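Local coordinates for protein TBC1 domain family member 22A (Homo sapiens, PDB 2QFZ) that probably acts, through this Rab-GAP TBC domain, as a GTPase-activating protein for Rab family proteins, and forms homodimers and binds 14-3-3 proteins, at residues E257-T269 with L312-L326. Numbering follows the deposited sequence.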
loop_
_atom_site.group_PDB
_atom_site.type_symbol
_atom_site.label_atom_id
_atom_site.label_comp_id
_atom_site.label_asym_id
_atom_site.label_seq_id
_atom_site.Cartn_x
_atom_site.Cartn_y
_atom_site.Cartn_z
ATOM N N GLU A 257 -2.186 7.677 7.441
ATOM C CA GLU A 257 -3.434 8.020 8.125
ATOM C C GLU A 257 -3.934 6.884 9.008
ATOM O O GLU A 257 -4.727 7.123 9.902
ATOM C CB GLU A 257 -4.544 8.427 7.153
ATOM C CG GLU A 257 -4.083 9.134 5.901
ATOM C CD GLU A 257 -3.220 10.348 6.179
ATOM O OE1 GLU A 257 -3.451 11.039 7.208
ATOM O OE2 GLU A 257 -2.302 10.614 5.362
ATOM N N VAL A 258 -3.454 5.667 8.776
ATOM C CA VAL A 258 -3.893 4.496 9.548
ATOM C C VAL A 258 -2.704 3.628 9.937
ATOM O O VAL A 258 -1.613 3.703 9.302
ATOM C CB VAL A 258 -4.890 3.636 8.770
ATOM C CG1 VAL A 258 -6.148 4.421 8.412
ATOM C CG2 VAL A 258 -4.204 3.011 7.516
ATOM N N PRO A 259 -2.870 2.825 11.004
ATOM C CA PRO A 259 -1.788 1.940 11.411
ATOM C C PRO A 259 -1.440 0.845 10.342
ATOM O O PRO A 259 -2.273 0.471 9.534
ATOM C CB PRO A 259 -2.329 1.293 12.697
ATOM C CG PRO A 259 -3.512 2.077 13.099
ATOM C CD PRO A 259 -4.026 2.777 11.928
ATOM N N LEU A 260 -0.215 0.347 10.375
ATOM C CA LEU A 260 0.276 -0.617 9.374
ATOM C C LEU A 260 -0.554 -1.875 9.271
ATOM O O LEU A 260 -0.771 -2.393 8.181
ATOM C CB LEU A 260 1.757 -0.968 9.643
ATOM C CG LEU A 260 2.423 -1.929 8.620
ATOM C CD1 LEU A 260 2.302 -1.389 7.141
ATOM C CD2 LEU A 260 3.878 -2.205 9.003
ATOM N N ARG A 261 -1.016 -2.381 10.411
ATOM C CA ARG A 261 -1.868 -3.530 10.428
ATOM C C ARG A 261 -3.139 -3.257 9.637
ATOM O O ARG A 261 -3.707 -4.161 8.997
ATOM C CB ARG A 261 -2.202 -3.905 11.871
ATOM C CG ARG A 261 -2.936 -2.772 12.672
ATOM C CD ARG A 261 -3.424 -3.230 14.027
ATOM N NE ARG A 261 -4.201 -2.160 14.676
ATOM C CZ ARG A 261 -3.646 -1.123 15.282
ATOM N NH1 ARG A 261 -2.348 -1.021 15.375
ATOM N NH2 ARG A 261 -4.392 -0.190 15.836
ATOM N N CYS A 262 -3.604 -2.008 9.664
ATOM C CA CYS A 262 -4.752 -1.646 8.845
ATOM C C CYS A 262 -4.428 -1.597 7.340
ATOM O O CYS A 262 -5.254 -1.972 6.515
ATOM C CB CYS A 262 -5.328 -0.306 9.331
ATOM S SG CYS A 262 -6.008 -0.469 10.985
ATOM N N THR A 263 -3.259 -1.085 6.995
ATOM C CA THR A 263 -2.841 -0.961 5.577
ATOM C C THR A 263 -2.748 -2.413 4.989
ATOM O O THR A 263 -3.187 -2.682 3.879
ATOM C CB THR A 263 -1.485 -0.221 5.462
ATOM O OG1 THR A 263 -1.620 1.167 5.860
ATOM C CG2 THR A 263 -0.860 -0.311 4.001
ATOM N N ILE A 264 -2.235 -3.350 5.780
ATOM C CA ILE A 264 -2.074 -4.727 5.308
ATOM C C ILE A 264 -3.443 -5.298 4.962
ATOM O O ILE A 264 -3.647 -5.850 3.898
ATOM C CB ILE A 264 -1.252 -5.612 6.338
ATOM C CG1 ILE A 264 0.184 -5.182 6.293
ATOM C CG2 ILE A 264 -1.441 -7.127 6.039
ATOM C CD1 ILE A 264 1.117 -5.713 7.434
ATOM N N ARG A 265 -4.424 -5.107 5.840
ATOM C CA ARG A 265 -5.757 -5.575 5.562
ATOM C C ARG A 265 -6.430 -4.939 4.305
ATOM O O ARG A 265 -7.003 -5.635 3.433
ATOM C CB ARG A 265 -6.609 -5.411 6.819
ATOM C CG ARG A 265 -8.048 -5.775 6.672
ATOM C CD ARG A 265 -8.301 -7.187 6.100
ATOM N NE ARG A 265 -9.706 -7.310 5.839
ATOM C CZ ARG A 265 -10.309 -7.008 4.701
ATOM N NH1 ARG A 265 -9.633 -6.632 3.615
ATOM N NH2 ARG A 265 -11.630 -7.116 4.635
ATOM N N LEU A 266 -6.369 -3.620 4.254
ATOM C CA LEU A 266 -6.759 -2.813 3.124
ATOM C C LEU A 266 -6.147 -3.333 1.813
ATOM O O LEU A 266 -6.862 -3.460 0.795
ATOM C CB LEU A 266 -6.316 -1.371 3.390
ATOM C CG LEU A 266 -7.125 -0.154 2.911
ATOM C CD1 LEU A 266 -8.509 -0.060 3.533
ATOM C CD2 LEU A 266 -6.298 1.177 3.192
ATOM N N TRP A 267 -4.854 -3.686 1.831
ATOM C CA TRP A 267 -4.197 -4.131 0.576
ATOM C C TRP A 267 -4.638 -5.534 0.130
ATOM O O TRP A 267 -4.520 -5.815 -1.059
ATOM C CB TRP A 267 -2.655 -3.990 0.611
ATOM C CG TRP A 267 -2.158 -2.563 0.577
ATOM C CD1 TRP A 267 -2.872 -1.424 0.812
ATOM C CD2 TRP A 267 -0.820 -2.140 0.335
ATOM N NE1 TRP A 267 -2.049 -0.313 0.717
ATOM C CE2 TRP A 267 -0.788 -0.742 0.427
ATOM C CE3 TRP A 267 0.358 -2.816 0.007
ATOM C CZ2 TRP A 267 0.375 -0.014 0.218
ATOM C CZ3 TRP A 267 1.507 -2.086 -0.188
ATOM C CH2 TRP A 267 1.520 -0.725 -0.070
ATOM N N ASP A 268 -5.184 -6.380 1.047
ATOM C CA ASP A 268 -5.844 -7.650 0.674
ATOM C C ASP A 268 -6.935 -7.357 -0.373
ATOM O O ASP A 268 -7.011 -7.966 -1.449
ATOM C CB ASP A 268 -6.526 -8.345 1.848
ATOM C CG ASP A 268 -5.582 -8.946 2.850
ATOM O OD1 ASP A 268 -4.352 -9.037 2.650
ATOM O OD2 ASP A 268 -6.106 -9.324 3.918
ATOM N N THR A 269 -7.781 -6.389 -0.056
ATOM C CA THR A 269 -8.857 -6.007 -0.938
ATOM C C THR A 269 -8.394 -5.255 -2.160
ATOM O O THR A 269 -8.918 -5.500 -3.256
ATOM C CB THR A 269 -9.886 -5.178 -0.175
ATOM O OG1 THR A 269 -10.311 -5.961 0.928
ATOM C CG2 THR A 269 -11.110 -4.850 -1.066
ATOM N N LEU A 312 -6.283 12.014 11.583
ATOM C CA LEU A 312 -7.541 11.386 11.949
ATOM C C LEU A 312 -7.298 10.344 13.061
ATOM O O LEU A 312 -6.247 9.693 13.068
ATOM C CB LEU A 312 -8.241 10.794 10.726
ATOM C CG LEU A 312 -8.844 11.870 9.777
ATOM C CD1 LEU A 312 -9.288 11.239 8.487
ATOM C CD2 LEU A 312 -10.006 12.635 10.391
ATOM N N PRO A 313 -8.228 10.234 14.031
ATOM C CA PRO A 313 -7.977 9.366 15.194
ATOM C C PRO A 313 -8.185 7.861 14.884
ATOM O O PRO A 313 -9.275 7.325 15.028
ATOM C CB PRO A 313 -8.993 9.888 16.247
ATOM C CG PRO A 313 -9.731 11.021 15.590
ATOM C CD PRO A 313 -9.549 10.875 14.130
ATOM N N THR A 314 -7.128 7.216 14.422
ATOM C CA THR A 314 -7.201 5.833 13.955
ATOM C C THR A 314 -6.185 4.912 14.660
ATOM O O THR A 314 -6.054 3.747 14.304
ATOM C CB THR A 314 -6.886 5.762 12.446
ATOM O OG1 THR A 314 -5.572 6.295 12.218
ATOM C CG2 THR A 314 -7.911 6.501 11.652
ATOM N N ALA A 315 -5.487 5.412 15.671
ATOM C CA ALA A 315 -4.474 4.590 16.367
ATOM C C ALA A 315 -5.091 3.317 17.001
ATOM O O ALA A 315 -4.423 2.313 17.200
ATOM C CB ALA A 315 -3.765 5.423 17.396
ATOM N N HIS A 316 -6.384 3.352 17.280
ATOM C CA HIS A 316 -7.055 2.230 17.916
ATOM C C HIS A 316 -7.775 1.337 16.904
ATOM O O HIS A 316 -8.464 0.394 17.288
ATOM C CB HIS A 316 -8.049 2.745 18.952
ATOM C CG HIS A 316 -9.157 3.564 18.369
ATOM N ND1 HIS A 316 -9.030 4.909 18.119
ATOM C CD2 HIS A 316 -10.402 3.223 17.965
ATOM C CE1 HIS A 316 -10.155 5.367 17.597
ATOM N NE2 HIS A 316 -11.005 4.367 17.497
ATOM N N TRP A 317 -7.635 1.631 15.618
ATOM C CA TRP A 317 -8.410 0.931 14.603
ATOM C C TRP A 317 -8.010 -0.547 14.462
ATOM O O TRP A 317 -6.864 -0.886 14.607
ATOM C CB TRP A 317 -8.330 1.658 13.249
ATOM C CG TRP A 317 -9.426 2.634 13.060
ATOM C CD1 TRP A 317 -10.116 3.309 14.038
ATOM C CD2 TRP A 317 -9.974 3.061 11.813
ATOM N NE1 TRP A 317 -11.051 4.110 13.474
ATOM C CE2 TRP A 317 -10.993 3.986 12.108
ATOM C CE3 TRP A 317 -9.675 2.785 10.474
ATOM C CZ2 TRP A 317 -11.736 4.612 11.114
ATOM C CZ3 TRP A 317 -10.442 3.401 9.482
ATOM C CH2 TRP A 317 -11.438 4.301 9.802
ATOM N N ASP A 318 -9.005 -1.391 14.207
ATOM C CA ASP A 318 -8.825 -2.844 14.046
ATOM C C ASP A 318 -9.551 -3.309 12.783
ATOM O O ASP A 318 -9.990 -2.476 11.969
ATOM C CB ASP A 318 -9.274 -3.640 15.310
ATOM C CG ASP A 318 -10.760 -3.400 15.722
ATOM O OD1 ASP A 318 -10.997 -3.109 16.928
ATOM O OD2 ASP A 318 -11.694 -3.540 14.893
ATOM N N ASP A 319 -9.652 -4.628 12.601
ATOM C CA ASP A 319 -10.119 -5.196 11.337
ATOM C C ASP A 319 -11.576 -4.844 11.114
ATOM O O ASP A 319 -11.981 -4.615 10.001
ATOM C CB ASP A 319 -9.900 -6.725 11.296
ATOM N N GLU A 320 -12.352 -4.772 12.179
ATOM C CA GLU A 320 -13.745 -4.339 12.089
ATOM C C GLU A 320 -13.877 -2.955 11.425
ATOM O O GLU A 320 -14.786 -2.740 10.657
ATOM C CB GLU A 320 -14.422 -4.318 13.469
ATOM N N ASP A 321 -12.980 -2.035 11.754
ATOM C CA ASP A 321 -13.033 -0.658 11.232
ATOM C C ASP A 321 -12.695 -0.642 9.742
ATOM O O ASP A 321 -13.364 -0.013 8.952
ATOM C CB ASP A 321 -12.088 0.232 12.022
ATOM C CG ASP A 321 -12.539 0.439 13.470
ATOM O OD1 ASP A 321 -13.628 1.001 13.688
ATOM O OD2 ASP A 321 -11.786 0.089 14.384
ATOM N N ILE A 322 -11.676 -1.384 9.358
ATOM C CA ILE A 322 -11.324 -1.515 7.947
ATOM C C ILE A 322 -12.373 -2.196 7.076
ATOM O O ILE A 322 -12.624 -1.726 5.960
ATOM C CB ILE A 322 -9.954 -2.210 7.788
ATOM C CG1 ILE A 322 -8.875 -1.324 8.394
ATOM C CG2 ILE A 322 -9.627 -2.461 6.293
ATOM C CD1 ILE A 322 -8.752 0.099 7.678
ATOM N N SER A 323 -12.981 -3.284 7.571
ATOM C CA SER A 323 -14.074 -3.978 6.874
ATOM C C SER A 323 -15.249 -3.054 6.633
ATOM O O SER A 323 -15.848 -3.071 5.558
ATOM C CB SER A 323 -14.597 -5.203 7.677
ATOM O OG SER A 323 -13.520 -5.999 8.148
ATOM N N LEU A 324 -15.591 -2.255 7.634
ATOM C CA LEU A 324 -16.633 -1.233 7.464
ATOM C C LEU A 324 -16.247 -0.191 6.420
ATOM O O LEU A 324 -17.027 0.087 5.512
ATOM C CB LEU A 324 -16.938 -0.559 8.799
ATOM C CG LEU A 324 -17.680 -1.455 9.800
ATOM N N LEU A 325 -15.032 0.357 6.513
ATOM C CA LEU A 325 -14.561 1.325 5.527
ATOM C C LEU A 325 -14.657 0.761 4.091
ATOM O O LEU A 325 -15.136 1.431 3.139
ATOM C CB LEU A 325 -13.129 1.764 5.872
ATOM C CG LEU A 325 -12.485 2.892 5.070
ATOM C CD1 LEU A 325 -13.302 4.199 5.289
ATOM C CD2 LEU A 325 -11.009 3.059 5.445
ATOM N N LEU A 326 -14.250 -0.487 3.921
ATOM C CA LEU A 326 -14.287 -1.090 2.589
ATOM C C LEU A 326 -15.718 -1.335 2.097
ATOM O O LEU A 326 -15.995 -1.217 0.879
ATOM C CB LEU A 326 -13.469 -2.386 2.560
ATOM C CG LEU A 326 -11.950 -2.253 2.626
ATOM C CD1 LEU A 326 -11.231 -3.648 2.946
ATOM C CD2 LEU A 326 -11.411 -1.648 1.336
HETATM O O HOH W 1 -4.174 9.596 11.488
#
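Glu257 meets Thr314 through its backbone: the carbonyl O accepts a 2.6 Å hydrogen bond from Thr314 OG1, and a water bridges the same oxygen to Leu312 O. Thr314 also lays its CG2 over the centre of the Trp317 ring, with Asp321 CB against the opposite face, toward the rim. Pro259, the N-cap of helix 260-270, sets its CD edge against Thr314 O, 3.3 Å away, while its CB lies against one face of the Arg261 guanidinium. Arg261 reaches back along the loop 315-317 with its chain extended from CG to NE. NE and NH2 grip Trp317 O side-on, at 3.0 and 2.8 Å respectively, and NH2 also donates to Ala315 O, which lies in the guanidinium plane although the nitrogen stands above the plane of that carbonyl. These three bonds fix the rotation of the guanidinium and tie the type I turn 314-317 to the helix. Cys262 fits between the loop and helix 319-335, its SG 3.9 Å from Trp317 CB and its CB against Ile322 CG1. Arg265, with CG anti to the backbone N (chi1 176°) and the chain bent at chi2, runs past Ile322 CG2; its NH1 donates in plane to Thr269 OG1 over 2.9 Å and lies near Leu326 CD1. An alanine here is likely to uncover Ile322 CG2 and Leu326 CD1 and deprive Thr269 OG1 of one donor. The Leu266 side chain crosses that of Ile322 at about a right angle, CD1 lying 3.8 Å from Ile322 CG2, and Thr269, whose OG1 also bonds to Trp48 O, meets Leu326 tip to tip. The two helix segments cross at -39° with axes 9.8 Å apart, a largely apolar helix-helix interface, edged by Arg265 and Thr269, joining helix 260-270 to the C-terminal helix 319-335 within the all-helical fold of a TBC domain.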